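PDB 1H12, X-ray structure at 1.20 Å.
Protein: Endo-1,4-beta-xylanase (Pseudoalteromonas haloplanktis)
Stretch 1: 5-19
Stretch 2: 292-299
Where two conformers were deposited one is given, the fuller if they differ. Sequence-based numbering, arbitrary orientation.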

ATOM      1  N   ASN A   5      18.964   7.750  13.563  1.00 14.99           N
ATOM      2  CA  ASN A   5      20.015   7.582  12.586  1.00 16.88           C
ATOM      3  C   ASN A   5      19.838   6.237  11.835  1.00 17.00           C
ATOM      4  O   ASN A   5      20.624   5.313  11.969  1.00 18.31           O
ATOM      5  CB  ASN A   5      21.377   7.560  13.336  1.00 19.75           C
ATOM      6  CG  ASN A   5      22.559   7.638  12.408  1.00 27.11           C
ATOM      7  OD1 ASN A   5      22.426   8.107  11.237  1.00 33.35           O
ATOM      8  ND2 ASN A   5      23.760   7.208  12.907  1.00 33.42           N
ATOM      9  N   PRO A   6      18.762   6.121  11.068  1.00 15.56           N
ATOM     10  CA  PRO A   6      18.472   4.843  10.404  1.00 15.40           C
ATOM     11  C   PRO A   6      19.590   4.415   9.524  1.00 15.67           C
ATOM     12  O   PRO A   6      20.195   5.213   8.822  1.00 16.22           O
ATOM     13  CB  PRO A   6      17.201   5.150   9.642  1.00 15.25           C
ATOM     14  CG  PRO A   6      17.244   6.614   9.403  1.00 15.80           C
ATOM     15  CD  PRO A   6      17.789   7.185  10.766  1.00 15.46           C
ATOM     16  N   SER A   7      19.871   3.107   9.538  1.00 15.42           N
ATOM     17  CA  SER A   7      20.955   2.554   8.750  1.00 15.93           C
ATOM     18  C   SER A   7      20.814   2.706   7.271  1.00 15.41           C
ATOM     19  O   SER A   7      19.718   2.610   6.737  1.00 14.09           O
ATOM     20  CB  SER A   7      21.128   1.078   9.085  1.00 18.49           C
ATOM     21  OG  SER A   7      22.281   0.557   8.417  1.00 19.12           O
ATOM     22  N   SER A   8      21.942   2.924   6.573  1.00 15.34           N
ATOM     23  CA  SER A   8      21.987   2.896   5.113  1.00 16.16           C
ATOM     24  C   SER A   8      21.912   1.484   4.587  1.00 15.55           C
ATOM     25  O   SER A   8      21.809   1.305   3.398  1.00 18.14           O
ATOM     26  CB  SER A   8      23.249   3.552   4.595  1.00 18.84           C
ATOM     27  OG  SER A   8      24.379   2.907   5.105  1.00 21.85           O
ATOM     28  N   VAL A   9      22.033   0.505   5.443  1.00 15.76           N
ATOM     29  CA  VAL A   9      21.917  -0.919   5.062  1.00 16.14           C
ATOM     30  C   VAL A   9      20.543  -1.373   5.493  1.00 15.52           C
ATOM     31  O   VAL A   9      20.170  -1.255   6.654  1.00 16.78           O
ATOM     32  CB  VAL A   9      22.969  -1.805   5.760  1.00 17.72           C
ATOM     33  CG1 VAL A   9      22.835  -3.250   5.420  1.00 18.16           C
ATOM     34  CG2 VAL A   9      24.387  -1.337   5.370  1.00 21.89           C
ATOM     35  N   GLY A  10      19.799  -1.897   4.549  1.00 14.71           N
ATOM     36  CA  GLY A  10      18.424  -2.335   4.851  1.00 14.41           C
ATOM     37  C   GLY A  10      18.323  -3.671   5.580  1.00 12.52           C
ATOM     38  O   GLY A  10      19.231  -4.518   5.515  1.00 13.34           O
ATOM     39  N   ALA A  11      17.182  -3.878   6.198  1.00 11.52           N
ATOM     40  CA  ALA A  11      16.850  -5.133   6.855  1.00 11.77           C
ATOM     41  C   ALA A  11      16.844  -6.299   5.877  1.00 11.61           C
ATOM     42  O   ALA A  11      17.158  -7.437   6.283  1.00 13.06           O
ATOM     43  CB  ALA A  11      15.479  -5.001   7.502  1.00 12.07           C
ATOM     44  N   TYR A  12      16.517  -6.064   4.647  1.00 11.60           N
ATOM     45  CA  TYR A  12      16.556  -7.161   3.637  1.00 12.54           C
ATOM     46  C   TYR A  12      17.957  -7.708   3.491  1.00 13.36           C
ATOM     47  O   TYR A  12      18.111  -8.941   3.314  1.00 16.76           O
ATOM     48  CB  TYR A  12      15.959  -6.668   2.314  1.00 11.70           C
ATOM     49  CG  TYR A  12      15.709  -7.692   1.263  1.00 11.11           C
ATOM     50  CD1 TYR A  12      15.361  -9.003   1.551  1.00 11.02           C
ATOM     51  CD2 TYR A  12      15.764  -7.327  -0.043  1.00 11.07           C
ATOM     52  CE1 TYR A  12      15.070  -9.919   0.514  1.00 10.57           C
ATOM     53  CE2 TYR A  12      15.488  -8.224  -1.068  1.00 11.77           C
ATOM     54  CZ  TYR A  12      15.131  -9.518  -0.779  1.00 10.47           C
ATOM     55  OH  TYR A  12      14.891 -10.385  -1.834  1.00 11.17           O
ATOM     56  N   SER A  13      18.939  -6.815   3.525  1.00 15.17           N
ATOM     57  CA  SER A  13      20.321  -7.311   3.423  0.50 17.43           C
ATOM     58  C   SER A  13      20.905  -7.762   4.732  1.00 18.00           C
ATOM     59  O   SER A  13      21.703  -8.740   4.735  1.00 21.43           O
ATOM     60  CB  SER A  13      21.180  -6.158   2.885  0.50 17.57           C
ATOM     61  OG  SER A  13      20.811  -5.780   1.576  0.50 20.27           O
ATOM     62  N   SER A  14      20.592  -7.137   5.843  1.00 16.42           N
ATOM     63  CA  SER A  14      21.271  -7.476   7.107  1.00 17.39           C
ATOM     64  C   SER A  14      20.543  -8.509   7.889  1.00 17.62           C
ATOM     65  O   SER A  14      21.153  -9.185   8.705  1.00 20.70           O
ATOM     66  CB  SER A  14      21.377  -6.221   7.968  1.00 17.72           C
ATOM     67  OG  SER A  14      20.055  -5.854   8.366  1.00 17.69           O
ATOM     68  N   GLY A  15      19.253  -8.647   7.661  1.00 17.23           N
ATOM     69  CA  GLY A  15      18.383  -9.467   8.456  1.00 18.24           C
ATOM     70  C   GLY A  15      17.956  -8.852   9.734  1.00 17.65           C
ATOM     71  O   GLY A  15      17.240  -9.486  10.503  1.00 20.99           O
ATOM     72  N   THR A  16      18.384  -7.633  10.026  1.00 17.58           N
ATOM     73  CA  THR A  16      18.020  -6.949  11.262  1.00 18.40           C
ATOM     74  C   THR A  16      16.819  -6.048  11.003  1.00 14.78           C
ATOM     75  O   THR A  16      16.962  -5.076  10.288  1.00 16.31           O
ATOM     76  CB  THR A  16      19.187  -6.031  11.703  1.00 19.79           C
ATOM     77  OG1 THR A  16      20.337  -6.816  11.934  1.00 25.18           O
ATOM     78  CG2 THR A  16      18.846  -5.271  13.010  1.00 23.53           C
ATOM     79  N   TYR A  17      15.666  -6.372  11.550  1.00 13.68           N
ATOM     80  CA  TYR A  17      14.462  -5.561  11.434  1.00 12.24           C
ATOM     81  C   TYR A  17      14.302  -4.708  12.693  1.00 12.22           C
ATOM     82  O   TYR A  17      14.425  -5.194  13.823  1.00 15.31           O
ATOM     83  CB  TYR A  17      13.234  -6.474  11.267  1.00 12.42           C
ATOM     84  CG  TYR A  17      13.169  -7.043   9.851  1.00 11.71           C
ATOM     85  CD1 TYR A  17      13.908  -8.171   9.477  1.00 12.24           C
ATOM     86  CD2 TYR A  17      12.398  -6.426   8.877  1.00 10.77           C
ATOM     87  CE1 TYR A  17      13.892  -8.651   8.213  1.00 12.33           C
ATOM     88  CE2 TYR A  17      12.380  -6.917   7.575  1.00 10.86           C
ATOM     89  CZ  TYR A  17      13.121  -8.021   7.232  1.00 11.25           C
ATOM     90  OH  TYR A  17      13.080  -8.481   5.926  1.00 12.45           O
ATOM     91  N   ARG A  18      14.018  -3.444  12.489  1.00 11.38           N
ATOM     92  CA  ARG A  18      13.665  -2.563  13.575  1.00 10.76           C
ATOM     93  C   ARG A  18      12.298  -2.911  14.091  1.00 11.16           C
ATOM     94  O   ARG A  18      11.402  -3.362  13.350  1.00 11.48           O
ATOM     95  CB  ARG A  18      13.642  -1.110  13.131  1.00 10.89           C
ATOM     96  CG  ARG A  18      14.980  -0.570  12.723  1.00 12.20           C
ATOM     97  CD  ARG A  18      14.932   0.840  12.146  1.00 12.73           C
ATOM     98  NE  ARG A  18      14.452   1.804  13.128  1.00 11.87           N
ATOM     99  CZ  ARG A  18      14.310   3.101  12.873  1.00 11.32           C
ATOM    100  NH1 ARG A  18      14.523   3.547  11.646  1.00 12.00           N
ATOM    101  NH2 ARG A  18      13.938   3.942  13.810  1.00 12.41           N
ATOM    102  N   ASN A  19      12.120  -2.676  15.388  1.00 11.90           N
ATOM    103  CA  ASN A  19      10.833  -2.692  16.070  1.00 11.64           C
ATOM    104  C   ASN A  19      10.602  -1.302  16.596  1.00 11.26           C
ATOM    105  O   ASN A  19      11.056  -0.936  17.691  1.00 12.49           O
ATOM    106  CB  ASN A  19      10.839  -3.745  17.193  1.00 12.80           C
ATOM    107  CG  ASN A  19       9.493  -3.899  17.877  1.00 12.49           C
ATOM    108  OD1 ASN A  19       8.661  -3.000  17.872  1.00 12.55           O
ATOM    109  ND2 ASN A  19       9.277  -5.081  18.498  1.00 14.44           N
ATOM    110  N   ASP A 292      10.793   1.547   2.333  1.00  7.81           N
ATOM    111  CA  ASP A 292      11.985   1.409   1.537  1.00  7.98           C
ATOM    112  C   ASP A 292      13.235   1.661   2.374  1.00  8.57           C
ATOM    113  O   ASP A 292      14.248   0.932   2.249  1.00  9.11           O
ATOM    114  CB  ASP A 292      11.956   2.293   0.328  1.00  8.21           C
ATOM    115  CG  ASP A 292      13.021   1.910  -0.671  1.00  9.17           C
ATOM    116  OD1 ASP A 292      13.957   2.724  -0.924  1.00  9.72           O
ATOM    117  OD2 ASP A 292      12.946   0.787  -1.206  1.00  9.51           O
ATOM    118  N   ALA A 293      13.202   2.706   3.192  1.00  8.42           N
ATOM    119  CA  ALA A 293      14.344   2.983   4.040  1.00  8.92           C
ATOM    120  C   ALA A 293      14.655   1.813   4.977  1.00  8.89           C
ATOM    121  O   ALA A 293      15.796   1.431   5.173  1.00  9.72           O
ATOM    122  CB  ALA A 293      14.082   4.256   4.844  1.00  9.51           C
ATOM    123  N   HIS A 294      13.615   1.273   5.610  1.00  8.52           N
ATOM    124  CA  HIS A 294      13.772   0.158   6.542  1.00  9.25           C
ATOM    125  C   HIS A 294      14.318  -1.059   5.830  1.00  9.24           C
ATOM    126  O   HIS A 294      15.313  -1.678   6.258  1.00 10.44           O
ATOM    127  CB  HIS A 294      12.420  -0.151   7.194  1.00  9.05           C
ATOM    128  CG  HIS A 294      12.507  -1.163   8.272  1.00  8.99           C
ATOM    129  ND1 HIS A 294      11.425  -1.915   8.676  1.00  9.65           N
ATOM    130  CD2 HIS A 294      13.535  -1.546   9.068  1.00  9.95           C
ATOM    131  CE1 HIS A 294      11.804  -2.713   9.676  1.00 10.58           C
ATOM    132  NE2 HIS A 294      13.092  -2.512   9.937  1.00 11.12           N
ATOM    133  N   LEU A 295      13.677  -1.457   4.729  1.00  9.10           N
ATOM    134  CA  LEU A 295      14.019  -2.707   4.060  1.00  9.77           C
ATOM    135  C   LEU A 295      15.287  -2.614   3.236  1.00  9.57           C
ATOM    136  O   LEU A 295      16.005  -3.622   3.175  1.00 10.90           O
ATOM    137  CB  LEU A 295      12.837  -3.161   3.180  1.00  9.45           C
ATOM    138  CG  LEU A 295      11.797  -4.006   3.866  1.00 10.28           C
ATOM    139  CD1 LEU A 295      12.304  -5.430   4.144  1.00 10.49           C
ATOM    140  CD2 LEU A 295      11.254  -3.369   5.147  1.00 11.02           C
ATOM    141  N   MET A 296      15.541  -1.506   2.555  1.00  9.86           N
ATOM    142  CA  MET A 296      16.643  -1.383   1.624  1.00 10.03           C
ATOM    143  C   MET A 296      17.685  -0.331   2.009  1.00 10.65           C
ATOM    144  O   MET A 296      18.710  -0.256   1.296  1.00 12.35           O
ATOM    145  CB  MET A 296      16.147  -1.143   0.233  1.00 10.37           C
ATOM    146  CG  MET A 296      15.542  -2.344  -0.384  1.00 13.90           C
ATOM    147  SD  MET A 296      16.353  -3.750  -0.510  1.00 29.55           S
ATOM    148  CE  MET A 296      17.041  -3.638  -0.798  1.00  4.10           C
ATOM    149  N   GLY A 297      17.475   0.396   3.095  1.00 10.66           N
ATOM    150  CA  GLY A 297      18.453   1.343   3.615  1.00 12.01           C
ATOM    151  C   GLY A 297      18.026   2.786   3.400  1.00 10.82           C
ATOM    152  O   GLY A 297      17.431   3.147   2.392  1.00 11.82           O
ATOM    153  N   ALA A 298      18.295   3.619   4.408  1.00 12.47           N
ATOM    154  CA  ALA A 298      17.931   5.016   4.365  1.00 12.16           C
ATOM    155  C   ALA A 298      19.028   5.826   3.708  1.00 12.57           C
ATOM    156  O   ALA A 298      20.196   5.792   4.142  1.00 15.68           O
ATOM    157  CB  ALA A 298      17.693   5.524   5.765  1.00 13.07           C
ATOM    158  N   GLN A 299      18.687   6.562   2.682  1.00 12.20           N
ATOM    159  CA  GLN A 299      19.556   7.496   2.010  1.00 12.53           C
ATOM    160  C   GLN A 299      19.066   8.923   2.293  1.00 12.36           C
ATOM    161  O   GLN A 299      18.025   9.139   2.893  1.00 11.55           O
ATOM    162  CB  GLN A 299      19.558   7.230   0.525  1.00 14.74           C
ATOM    163  CG  GLN A 299      19.928   5.830   0.074  1.00 18.03           C
TER
HETATM  164  O   HOH W   1      21.381   6.382   6.550  1.00 20.62           O
HETATM  165  O   HOH W   2      17.226   1.792   7.568  1.00 13.93           O
HETATM  166  O   HOH W   3      20.544  -2.307   1.879  1.00 24.20           O

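Four direct hydrogen bonds join the stretches, three of them wholly between backbones. Ala11 N donates to His294 O (2.9 Å) almost in line, and Tyr12 N donates to Leu295 O (2.9 Å) at a wider bend. These two amides lie in the first turn of the helix that begins after Gly10, where no carbonyl of their own helix is placed to receive them; the acceptors are carbonyls from the last turn of the helix ending at Met296, which that helix likewise leaves free. One helix start thus meets another helix end. Farther out, Ala298 N donates to Ser7 O (2.9 Å), again nearly linear. The fourth bond uses a side chain: Arg18 N donates to His294 NE2 (2.9 Å), near the plane of the imidazole, so this nitrogen serves as the acceptor. His294 has its CA-to-CB bond pointing away, but with chi1 at t the ring end comes back to stretch 1, and the residue is covered there more than any other in stretch 2.

Three waters extend the polar seam. Water 2 donates to Ser7 O and Ala293 O (2.8 Å each), and water 3 accepts from Gly10 N and donates to Met296 O (2.8 Å each). Water 1 lies 2.8 Å from Pro6 O and 2.7 Å from Ala298 O, hydrogen-bonded to both.

Two glycines let the backbones close up. Gly10 CA comes 3.2 Å from Leu295 O in a CA-H...O contact, and an ideal CB on Gly10 would sit 2.0 Å from Leu295 O and 2.4 Å from Met296 CA. Gly297 CA makes a similar contact with Ser8 O (3.4 Å); a CB there would clash with Ser8 O at 2.1 Å, and the backbone angles of Gly297 themselves call for glycine. Ser8 CA returns the pattern toward Ala298 O (3.5 Å).

Packing surrounds this core. The edge of the Tyr17 ring points at the face of His294 in an offset pair, planes at 86° and centroids 5.6 Å apart. Leu295 CD1 reaches Tyr17 CE2 (3.7 Å) and Tyr12 CB (4.3 Å), bridging both tyrosines, whose hydroxyls are hydrogen-bonded elsewhere in the structure. Met296, m at all three chi angles, lays SD against the edge of the Tyr12 ring, 3.7 Å from Tyr12 CD2. At the other end, the small methyl of Ala298 points toward stretch 1 and meets Pro6, with Ala298 CB 3.8 Å from Pro6 CG. Together the two stretches bury 604 Å².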